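Local coordinates for cell cycle serine/threonine-protein kinase CDC5/MSD2 (Saccharomyces cerevisiae, PDB 6MF4), which phosphorylates serine and threonine residues of cell-cycle proteins to drive mitotic exit, and is seen here through its C-terminal polo-box domain, at residues Ser64-Thr69 against Glu278-Lys283; Leu200-Arg205 against Met211-Asp216; Glu75-Tyr80 against Asn268-Leu273; Phe219-Lys224 against Thr274-Gly279. All blocks are in the same frame, centred on the assembly; numbering follows the deposited sequence.

Interaction 1 (Ser64-Thr69 against Glu278-Lys283). With ZN (zinc ion), chain B.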
# COMPACT_ATOMS: atom_id res chain seq x y z
N SER A 64 -3.66 13.38 2.31
CA SER A 64 -2.75 13.80 3.36
C SER A 64 -1.51 12.90 3.43
O SER A 64 -0.40 13.39 3.61
CB SER A 64 -3.46 13.81 4.71
OG SER A 64 -2.58 14.25 5.73
N GLU A 65 -1.70 11.59 3.28
CA GLU A 65 -0.57 10.66 3.29
C GLU A 65 0.29 10.84 2.04
O GLU A 65 1.51 10.71 2.11
CB GLU A 65 -1.05 9.21 3.39
CG GLU A 65 -1.80 8.89 4.69
CD GLU A 65 -0.91 8.93 5.93
OE1 GLU A 65 0.32 8.76 5.80
OE2 GLU A 65 -1.45 9.13 7.03
N CYS A 66 -0.34 11.12 0.90
CA CYS A 66 0.39 11.38 -0.34
C CYS A 66 1.24 12.63 -0.18
O CYS A 66 2.40 12.67 -0.58
CB CYS A 66 -0.58 11.54 -1.51
SG CYS A 66 -1.35 10.02 -2.07
N HIS A 67 0.63 13.65 0.41
CA HIS A 67 1.29 14.92 0.68
C HIS A 67 2.46 14.72 1.64
O HIS A 67 3.56 15.23 1.42
CB HIS A 67 0.28 15.91 1.25
CG HIS A 67 0.84 17.27 1.53
ND1 HIS A 67 1.11 18.18 0.54
CD2 HIS A 67 1.17 17.87 2.70
CE1 HIS A 67 1.59 19.29 1.08
NE2 HIS A 67 1.64 19.12 2.39
N LEU A 68 2.20 13.94 2.68
CA LEU A 68 3.18 13.63 3.72
C LEU A 68 4.45 12.95 3.19
O LEU A 68 5.56 13.39 3.49
CB LEU A 68 2.54 12.74 4.78
CG LEU A 68 3.38 12.21 5.95
CD1 LEU A 68 3.87 13.37 6.79
CD2 LEU A 68 2.60 11.20 6.79
N THR A 69 4.31 11.88 2.41
CA THR A 69 5.51 11.17 1.98
C THR A 69 6.19 11.89 0.81
O THR A 69 7.40 11.80 0.67
CB THR A 69 5.26 9.70 1.57
OG1 THR A 69 4.80 9.62 0.22
CG2 THR A 69 4.27 9.04 2.49
N GLU A 278 5.71 11.89 -9.18
CA GLU A 278 4.62 12.30 -10.06
C GLU A 278 3.30 11.63 -9.64
O GLU A 278 2.25 12.26 -9.66
CB GLU A 278 4.93 11.96 -11.52
CG GLU A 278 6.14 12.69 -12.09
N GLY A 279 3.38 10.36 -9.27
CA GLY A 279 2.22 9.64 -8.79
C GLY A 279 1.65 10.25 -7.53
O GLY A 279 0.45 10.51 -7.43
N LEU A 280 2.52 10.49 -6.55
CA LEU A 280 2.11 11.09 -5.28
C LEU A 280 1.53 12.49 -5.47
O LEU A 280 0.54 12.85 -4.83
CB LEU A 280 3.29 11.16 -4.32
CG LEU A 280 3.84 9.81 -3.87
CD1 LEU A 280 5.23 9.98 -3.28
CD2 LEU A 280 2.90 9.17 -2.85
N LYS A 281 2.15 13.27 -6.34
CA LYS A 281 1.71 14.64 -6.57
C LYS A 281 0.30 14.64 -7.13
O LYS A 281 -0.57 15.37 -6.66
CB LYS A 281 2.66 15.37 -7.54
CG LYS A 281 2.35 16.85 -7.71
N GLN A 282 0.07 13.79 -8.14
CA GLN A 282 -1.23 13.68 -8.77
C GLN A 282 -2.32 13.28 -7.78
O GLN A 282 -3.37 13.91 -7.72
CB GLN A 282 -1.16 12.67 -9.92
CG GLN A 282 -2.38 12.67 -10.82
CD GLN A 282 -2.26 11.66 -11.94
OE1 GLN A 282 -2.90 10.61 -11.92
NE2 GLN A 282 -1.43 11.97 -12.93
N LYS A 283 -2.07 12.23 -7.01
CA LYS A 283 -3.07 11.68 -6.09
C LYS A 283 -3.39 12.64 -4.95
O LYS A 283 -4.45 12.56 -4.33
CB LYS A 283 -2.60 10.34 -5.52
CG LYS A 283 -2.42 9.24 -6.56
CD LYS A 283 -3.62 8.29 -6.64
CE LYS A 283 -4.70 8.81 -7.58
NZ LYS A 283 -5.52 7.70 -8.14
ZN ZN B . 1.67 20.14 4.30
O HOH W 1 3.80 20.92 4.09
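Cys66 and Leu280 bring two helices of the polo-box domain together, the long helix 56-82 and the C-terminal helix 269-283 of polo box 2. The short segments run roughly antiparallel, at 141° between their directions, with axes 8.5 Å apart at closest approach. A small residue suits the closest point: with Cys66 there, its CA comes to 5.2 Å from the CA of Leu280, and Cys66 CB lies 3.7 Å from Leu280 O. The thiol stands anti to its own carbonyl carbon (chi1 -73°), which carries SG along the interface to within 3.7 Å of Lys283 CB. One turn on, Thr69 meets the forked end of Leu280 at about a right angle, OG1 lying 3.5 Å from CD1 and almost as near CD2. This buried hydroxyl has no hydrogen-bonding partner in the model, so it serves here as a packing atom. Lys283 shows why a long aliphatic chain fits the border of the core: its first carbon packs on Cys66, while bends at chi2 and chi3 lead the amine away to a hydrogen bond with Thr204. On the outer side of helix 56-82, His67 points away from the partner helix, and its NE2 binds a zinc ion at 2.2 Å.

Interaction 2 (Leu200-Arg205 against Met211-Asp216)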
# COMPACT_ATOMS: atom_id res chain seq x y z
N LEU A 200 -5.67 -2.34 1.86
CA LEU A 200 -5.45 -1.48 0.71
C LEU A 200 -6.54 -0.42 0.62
O LEU A 200 -7.71 -0.76 0.46
CB LEU A 200 -5.41 -2.31 -0.57
CG LEU A 200 -5.23 -1.56 -1.89
CD1 LEU A 200 -3.85 -0.93 -1.92
CD2 LEU A 200 -5.42 -2.51 -3.06
N ARG A 201 -6.16 0.84 0.72
CA ARG A 201 -7.13 1.93 0.65
C ARG A 201 -7.43 2.34 -0.78
O ARG A 201 -8.58 2.62 -1.14
CB ARG A 201 -6.63 3.15 1.41
CG ARG A 201 -6.55 2.99 2.91
CD ARG A 201 -5.78 4.16 3.49
NE ARG A 201 -6.11 4.40 4.88
CZ ARG A 201 -5.51 5.31 5.64
NH1 ARG A 201 -4.53 6.06 5.15
NH2 ARG A 201 -5.89 5.45 6.90
N ARG A 202 -6.39 2.41 -1.60
CA ARG A 202 -6.54 2.85 -2.98
C ARG A 202 -5.44 2.25 -3.84
O ARG A 202 -4.29 2.15 -3.41
CB ARG A 202 -6.52 4.38 -3.07
CG ARG A 202 -6.72 4.93 -4.48
CD ARG A 202 -7.06 6.42 -4.48
NE ARG A 202 -6.00 7.24 -3.91
CZ ARG A 202 -6.13 8.52 -3.60
NH1 ARG A 202 -7.29 9.14 -3.77
NH2 ARG A 202 -5.10 9.19 -3.08
N TYR A 203 -5.81 1.83 -5.04
CA TYR A 203 -4.83 1.45 -6.05
C TYR A 203 -5.06 2.29 -7.29
O TYR A 203 -6.17 2.73 -7.56
CB TYR A 203 -4.93 -0.04 -6.39
CG TYR A 203 -6.19 -0.40 -7.14
CD1 TYR A 203 -6.26 -0.31 -8.52
CD2 TYR A 203 -7.32 -0.84 -6.46
CE1 TYR A 203 -7.41 -0.63 -9.21
CE2 TYR A 203 -8.47 -1.18 -7.14
CZ TYR A 203 -8.51 -1.07 -8.51
OH TYR A 203 -9.66 -1.40 -9.19
N THR A 204 -3.98 2.52 -8.04
CA THR A 204 -4.08 3.21 -9.32
C THR A 204 -3.16 2.54 -10.32
O THR A 204 -1.98 2.33 -10.04
CB THR A 204 -3.69 4.69 -9.20
OG1 THR A 204 -4.44 5.30 -8.14
CG2 THR A 204 -3.98 5.42 -10.51
N ARG A 205 -3.72 2.22 -11.47
CA ARG A 205 -2.96 1.62 -12.56
C ARG A 205 -2.54 2.66 -13.58
O ARG A 205 -3.38 3.35 -14.15
CB ARG A 205 -3.78 0.54 -13.24
CG ARG A 205 -3.84 -0.74 -12.46
CD ARG A 205 -3.53 -1.94 -13.33
NE ARG A 205 -4.74 -2.67 -13.65
CZ ARG A 205 -4.82 -3.64 -14.55
NH1 ARG A 205 -3.75 -4.01 -15.25
NH2 ARG A 205 -5.99 -4.24 -14.75
N MET A 211 0.22 1.60 -8.47
CA MET A 211 0.49 2.27 -7.21
C MET A 211 -0.51 1.81 -6.16
O MET A 211 -1.72 1.88 -6.37
CB MET A 211 0.40 3.78 -7.42
CG MET A 211 0.50 4.64 -6.17
SD MET A 211 0.43 6.39 -6.62
CE MET A 211 0.59 7.17 -5.02
N PHE A 212 0.01 1.32 -5.03
CA PHE A 212 -0.81 0.87 -3.92
C PHE A 212 -0.64 1.79 -2.72
O PHE A 212 0.48 2.11 -2.32
CB PHE A 212 -0.45 -0.57 -3.51
CG PHE A 212 -0.59 -1.57 -4.62
CD1 PHE A 212 -1.84 -1.97 -5.07
CD2 PHE A 212 0.54 -2.13 -5.21
CE1 PHE A 212 -1.96 -2.90 -6.08
CE2 PHE A 212 0.41 -3.07 -6.22
CZ PHE A 212 -0.84 -3.45 -6.65
N GLU A 213 -1.76 2.21 -2.15
CA GLU A 213 -1.77 3.06 -0.96
C GLU A 213 -2.34 2.25 0.21
O GLU A 213 -3.53 1.99 0.27
CB GLU A 213 -2.59 4.33 -1.22
CG GLU A 213 -2.08 5.11 -2.42
CD GLU A 213 -2.95 6.31 -2.78
OE1 GLU A 213 -3.13 7.21 -1.93
OE2 GLU A 213 -3.44 6.35 -3.93
N LEU A 214 -1.45 1.83 1.11
CA LEU A 214 -1.83 0.97 2.23
C LEU A 214 -2.22 1.80 3.45
O LEU A 214 -1.81 2.95 3.59
CB LEU A 214 -0.69 0.02 2.60
CG LEU A 214 -0.20 -0.89 1.47
CD1 LEU A 214 0.91 -1.80 1.98
CD2 LEU A 214 -1.33 -1.71 0.89
N SER A 215 -3.00 1.18 4.33
CA SER A 215 -3.65 1.91 5.42
C SER A 215 -2.69 2.38 6.51
O SER A 215 -3.09 3.16 7.37
CB SER A 215 -4.75 1.04 6.03
OG SER A 215 -4.22 -0.15 6.57
N ASP A 216 -1.45 1.90 6.49
CA ASP A 216 -0.46 2.36 7.47
C ASP A 216 0.39 3.50 6.92
O ASP A 216 1.31 3.97 7.59
CB ASP A 216 0.44 1.20 7.91
CG ASP A 216 1.21 0.57 6.75
OD1 ASP A 216 0.96 0.94 5.59
OD2 ASP A 216 2.04 -0.32 7.02
O HOH W 2 -3.07 5.60 2.64
O HOH W 3 -3.23 4.65 -5.88
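Leu200-Arg205 and Met211-Asp216 pair as an antiparallel beta hairpin in the polo box 2 sheet, interrupted by a classic beta bulge in which Arg201 and Arg202 both face Glu213. At the bulge Glu213 O accepts Arg201 N at 2.9 Å and, weakly, Arg202 N; Glu213 N returns a bond to Arg202 O. Beyond it regular pairing resumes, with Thr204 and Met211 exchanging two backbone bonds.

The ionic interaction lies on the face carrying Arg202, Thr204, Met211 and Glu213, which is covered by helices 56-82 and 269-283. Arg202 and Glu213 run side by side, and the guanidinium grips the carboxylate side-on: NE reaches OE2 at 2.7 Å from above the carboxylate plane, while NH2 meets the syn lone pair of OE1 at 3.0 Å. The two planes are 48° apart. A bend at chi3 (63°) turns the arginine head to its partner, and this pairing lets two charges be buried together.

Apolar contacts occupy the other face. Leu200 CD1 packs on Phe212 CB at 3.8 Å and on Leu214 CD2, and Tyr203 CB lies near Phe212 CD1.

Water extends the polar network. Arg201, the extra residue of the bulge, turns toward the partner segment and lays its extended chain along Ser215, whose O lies over the guanidinium centre; one water links Arg201 NH1 to Leu214 O. Another hydrogen-bonds to Thr204 OG1, itself also bonded to Lys283 NZ, and donates to Met211 O and to Glu213 OE2, the last at 2.6 Å.

Interaction 3 (Glu75-Tyr80 against Asn268-Leu273)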
# COMPACT_ATOMS: atom_id res chain seq x y z
N GLU A 75 12.37 16.15 1.05
CA GLU A 75 13.28 16.52 2.12
C GLU A 75 14.53 15.65 2.08
O GLU A 75 15.63 16.12 2.35
CB GLU A 75 12.60 16.40 3.49
CG GLU A 75 13.55 16.50 4.69
CD GLU A 75 14.33 17.81 4.73
OE1 GLU A 75 15.36 17.85 5.44
OE2 GLU A 75 13.92 18.78 4.07
N ALA A 76 14.36 14.38 1.72
CA ALA A 76 15.50 13.49 1.58
C ALA A 76 16.39 14.01 0.46
O ALA A 76 17.62 14.02 0.58
CB ALA A 76 15.04 12.05 1.30
N GLU A 77 15.77 14.48 -0.61
CA GLU A 77 16.49 15.03 -1.76
C GLU A 77 17.22 16.32 -1.38
O GLU A 77 18.30 16.61 -1.89
CB GLU A 77 15.53 15.28 -2.92
CG GLU A 77 15.01 14.00 -3.57
CD GLU A 77 14.06 14.26 -4.73
OE1 GLU A 77 13.22 15.19 -4.63
OE2 GLU A 77 14.14 13.54 -5.74
N ALA A 78 16.63 17.09 -0.47
CA ALA A 78 17.26 18.32 0.02
C ALA A 78 18.46 18.00 0.90
O ALA A 78 19.47 18.71 0.88
CB ALA A 78 16.26 19.16 0.78
N GLN A 79 18.35 16.93 1.69
CA GLN A 79 19.45 16.52 2.55
C GLN A 79 20.61 16.05 1.69
O GLN A 79 21.77 16.35 1.98
CB GLN A 79 19.00 15.42 3.51
CG GLN A 79 18.11 15.94 4.63
CD GLN A 79 17.45 14.84 5.42
OE1 GLN A 79 17.93 13.71 5.46
NE2 GLN A 79 16.34 15.17 6.07
N TYR A 80 20.29 15.35 0.61
CA TYR A 80 21.31 14.89 -0.33
C TYR A 80 22.00 16.07 -1.02
O TYR A 80 23.22 16.12 -1.10
CB TYR A 80 20.68 13.97 -1.38
CG TYR A 80 21.58 13.68 -2.56
CD1 TYR A 80 22.81 13.08 -2.39
CD2 TYR A 80 21.18 14.01 -3.85
CE1 TYR A 80 23.63 12.82 -3.48
CE2 TYR A 80 21.99 13.75 -4.94
CZ TYR A 80 23.21 13.16 -4.75
OH TYR A 80 24.02 12.90 -5.83
N ASN A 268 17.41 1.35 -12.20
CA ASN A 268 17.06 2.68 -12.71
C ASN A 268 16.34 3.53 -11.65
O ASN A 268 15.28 4.11 -11.89
CB ASN A 268 16.19 2.53 -13.96
CG ASN A 268 16.97 2.02 -15.15
OD1 ASN A 268 18.19 2.16 -15.21
ND2 ASN A 268 16.27 1.41 -16.11
N PHE A 269 16.95 3.60 -10.47
CA PHE A 269 16.30 4.19 -9.30
C PHE A 269 15.84 5.63 -9.52
O PHE A 269 14.73 5.99 -9.11
CB PHE A 269 17.25 4.13 -8.10
CG PHE A 269 16.81 4.96 -6.94
CD1 PHE A 269 15.77 4.55 -6.12
CD2 PHE A 269 17.44 6.17 -6.66
CE1 PHE A 269 15.37 5.32 -5.04
CE2 PHE A 269 17.04 6.94 -5.59
CZ PHE A 269 16.00 6.52 -4.78
N ARG A 270 16.66 6.46 -10.16
CA ARG A 270 16.33 7.88 -10.27
C ARG A 270 15.09 8.12 -11.12
O ARG A 270 14.30 9.01 -10.84
CB ARG A 270 17.52 8.66 -10.84
CG ARG A 270 17.28 10.17 -10.92
CD ARG A 270 17.02 10.78 -9.54
NE ARG A 270 15.61 11.14 -9.33
CZ ARG A 270 15.16 11.80 -8.27
NH1 ARG A 270 15.99 12.17 -7.30
NH2 ARG A 270 13.87 12.09 -8.17
N GLU A 271 14.93 7.33 -12.18
CA GLU A 271 13.75 7.44 -13.02
C GLU A 271 12.52 6.98 -12.24
O GLU A 271 11.45 7.58 -12.33
CB GLU A 271 13.91 6.62 -14.30
CG GLU A 271 12.65 6.51 -15.15
CD GLU A 271 12.10 7.85 -15.60
OE1 GLU A 271 12.86 8.85 -15.58
OE2 GLU A 271 10.91 7.92 -15.97
N LYS A 272 12.68 5.92 -11.46
CA LYS A 272 11.57 5.38 -10.69
C LYS A 272 11.14 6.37 -9.61
O LYS A 272 9.94 6.55 -9.38
CB LYS A 272 11.94 4.03 -10.09
CG LYS A 272 11.95 2.92 -11.13
CD LYS A 272 12.47 1.61 -10.59
CE LYS A 272 12.36 0.50 -11.65
NZ LYS A 272 12.43 1.01 -13.06
N LEU A 273 12.09 7.02 -8.95
CA LEU A 273 11.75 7.98 -7.91
C LEU A 273 11.02 9.18 -8.50
O LEU A 273 10.13 9.75 -7.87
CB LEU A 273 13.00 8.44 -7.15
CG LEU A 273 12.73 9.28 -5.91
CD1 LEU A 273 11.97 8.49 -4.84
CD2 LEU A 273 14.04 9.83 -5.33
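Glu77 and Arg270 form a salt bridge between two helices of the polo-box domain, the long helix 56-82 and the beginning of helix 269-283, the C-terminal helix of polo box 2. The guanidinium approaches end-on, so that NH1 and NH2 both donate to a single carboxylate oxygen, Glu77 OE2, each at 2.8 Å. OE2 sits in the guanidinium plane, although the carboxylate itself is turned 32° from it. NH2 meets OE2 nearly along its C-O bond, and NH1 comes from the anti side. Sharing one acceptor bends both bonds, with N-H...O angles of 142° and 145°.

The helices are well separated here, the nearest CA atoms, those of Glu77 and Leu273, being 10.5 Å apart. Long side chains suit this gap. Glu77 reaches straight across, its chain extended beyond CG, whereas Arg270 starts alongside and bends at chi2 and chi3 to bring its head round. The other oxygen, Glu77 OE1, forms a salt bridge with Lys277, one more residue of helix 269-283.

Packing is limited to Leu273. Its CD2 lies 3.7 Å from Glu77 OE2 and over one face of the Arg270 guanidinium, placing one methyl against the rim of that face.

With two basic residues dividing its oxygens, the Glu77 carboxylate is probably kept ionised; the link between these helix parts is therefore mainly electrostatic, set at the partly exposed margin of the packed interface.

Interaction 4 (Phe219-Lys224 against Thr274-Gly279)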
# COMPACT_ATOMS: atom_id res chain seq x y z
N PHE A 219 3.42 3.33 0.70
CA PHE A 219 3.12 3.35 -0.73
C PHE A 219 3.98 2.33 -1.44
O PHE A 219 5.18 2.27 -1.22
CB PHE A 219 3.37 4.74 -1.32
CG PHE A 219 2.45 5.80 -0.78
CD1 PHE A 219 2.74 6.46 0.40
CD2 PHE A 219 1.30 6.15 -1.46
CE1 PHE A 219 1.90 7.44 0.89
CE2 PHE A 219 0.45 7.13 -0.98
CZ PHE A 219 0.75 7.77 0.20
N GLN A 220 3.35 1.52 -2.29
CA GLN A 220 4.09 0.53 -3.07
C GLN A 220 3.92 0.81 -4.55
O GLN A 220 2.82 1.13 -5.02
CB GLN A 220 3.62 -0.89 -2.74
CG GLN A 220 4.39 -1.96 -3.47
CD GLN A 220 4.00 -3.35 -3.02
OE1 GLN A 220 3.58 -3.54 -1.88
NE2 GLN A 220 4.12 -4.32 -3.92
N PHE A 221 5.02 0.67 -5.29
CA PHE A 221 5.04 0.92 -6.72
C PHE A 221 5.62 -0.28 -7.45
O PHE A 221 6.80 -0.60 -7.28
CB PHE A 221 5.84 2.18 -7.04
CG PHE A 221 5.36 3.40 -6.31
CD1 PHE A 221 5.76 3.65 -5.01
CD2 PHE A 221 4.51 4.30 -6.92
CE1 PHE A 221 5.31 4.77 -4.33
CE2 PHE A 221 4.06 5.42 -6.25
CZ PHE A 221 4.47 5.66 -4.96
N ASN A 222 4.79 -0.94 -8.24
CA ASN A 222 5.21 -2.08 -9.06
C ASN A 222 5.42 -1.64 -10.50
O ASN A 222 4.45 -1.34 -11.21
CB ASN A 222 4.17 -3.20 -9.01
CG ASN A 222 4.09 -3.88 -7.66
OD1 ASN A 222 4.71 -3.45 -6.68
ND2 ASN A 222 3.32 -4.96 -7.60
N PHE A 223 6.67 -1.61 -10.94
CA PHE A 223 7.00 -1.15 -12.28
C PHE A 223 6.99 -2.32 -13.28
O PHE A 223 7.06 -3.48 -12.88
CB PHE A 223 8.37 -0.46 -12.28
CG PHE A 223 8.44 0.72 -11.34
CD1 PHE A 223 8.11 1.99 -11.78
CD2 PHE A 223 8.82 0.55 -10.02
CE1 PHE A 223 8.16 3.07 -10.92
CE2 PHE A 223 8.87 1.63 -9.15
CZ PHE A 223 8.54 2.89 -9.60
N LYS A 224 6.88 -1.98 -14.56
CA LYS A 224 6.79 -2.97 -15.64
C LYS A 224 7.92 -3.99 -15.63
O LYS A 224 7.74 -5.13 -16.07
CB LYS A 224 6.77 -2.25 -16.99
CG LYS A 224 5.53 -1.41 -17.22
N THR A 274 11.39 9.56 -9.71
CA THR A 274 10.69 10.63 -10.41
C THR A 274 9.24 10.24 -10.68
O THR A 274 8.32 11.04 -10.48
CB THR A 274 11.40 10.98 -11.74
OG1 THR A 274 12.68 11.54 -11.45
CG2 THR A 274 10.59 11.98 -12.55
N LEU A 275 9.03 9.01 -11.14
CA LEU A 275 7.69 8.51 -11.40
C LEU A 275 6.88 8.46 -10.11
O LEU A 275 5.70 8.82 -10.08
CB LEU A 275 7.75 7.12 -12.04
CG LEU A 275 8.18 7.10 -13.51
CD1 LEU A 275 8.55 5.69 -13.94
CD2 LEU A 275 7.08 7.65 -14.40
N ILE A 276 7.53 8.04 -9.03
CA ILE A 276 6.90 7.97 -7.72
C ILE A 276 6.41 9.35 -7.28
O ILE A 276 5.28 9.49 -6.83
CB ILE A 276 7.88 7.39 -6.68
CG1 ILE A 276 8.01 5.88 -6.89
CG2 ILE A 276 7.43 7.69 -5.25
CD1 ILE A 276 9.06 5.22 -6.05
N LYS A 277 7.26 10.36 -7.44
CA LYS A 277 6.90 11.72 -7.06
C LYS A 277 5.73 12.24 -7.90
O LYS A 277 4.86 12.94 -7.38
CB LYS A 277 8.11 12.66 -7.22
CG LYS A 277 9.24 12.39 -6.23
CD LYS A 277 10.49 13.19 -6.57
CE LYS A 277 10.25 14.69 -6.43
NZ LYS A 277 11.45 15.48 -6.81
N GLU A 278 5.71 11.89 -9.18
CA GLU A 278 4.62 12.30 -10.06
C GLU A 278 3.30 11.63 -9.64
O GLU A 278 2.25 12.26 -9.66
CB GLU A 278 4.93 11.96 -11.52
CG GLU A 278 6.14 12.69 -12.09
N GLY A 279 3.38 10.36 -9.27
CA GLY A 279 2.22 9.64 -8.79
C GLY A 279 1.65 10.25 -7.53
O GLY A 279 0.45 10.51 -7.43
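Strand 219-223 and the 274-279 segment of helix 269-283 run at 126° between their directions, with axes 10.3 Å apart at closest approach, the usual spacing of a helix laid on a sheet. Phe221 and Ile276 meet at the centre of the contact, their CA atoms 7.4 Å apart. Ile276 CG1 stands over the middle of the Phe221 ring, 3.6 Å from the centroid and 9° off the ring normal, a well-centred CH-pi contact. The branched side chain suits a flat ring, because each arm covers a different part: CG2 comes down at the far end, 3.6 Å from Phe221 CZ, and CD1 lies toward CG and CD1 of the ring. With Ile276 CG1 anti to the carbonyl carbon (chi1 -75°), both arms reach the ring.

Phe223, two residues along and on the same side of the strand, receives Ile276 differently: CG1 lies at the ring edge, 4.1 Å from Phe223 CZ. Leu275 CD1 adds a contact with Phe223 CE1 at 4.0 Å. Lys272, from the preceding turn, makes a cation-pi contact with Phe223. Aromatic residues alternating along a strand beneath the aliphatic side chains of a helix fit the polo-box fold, an antiparallel sheet packed against a C-terminal helix.

Overall arrangement
From the N terminus, helix 56-82 supplies first Ser64-Thr69 and then Glu75-Tyr80, and both wait for helix 269-283 near the C terminus. Interactions 1 and 3 thus close the long loops, that of interaction 3 lying within that of interaction 1, and they join the two helices at points about 15 Å apart (centres). Interaction 2 is a local hairpin inside both loops. Interaction 4 follows it in series, crosses interaction 3 along the chain, and ends on the helix segment that shares Glu278 and Gly279 with interaction 1. Phe219 touches Cys66, Thr69 and Leu280, and Lys283 reaches Thr204, so the polo box 2 sheet and both helices form one packed unit.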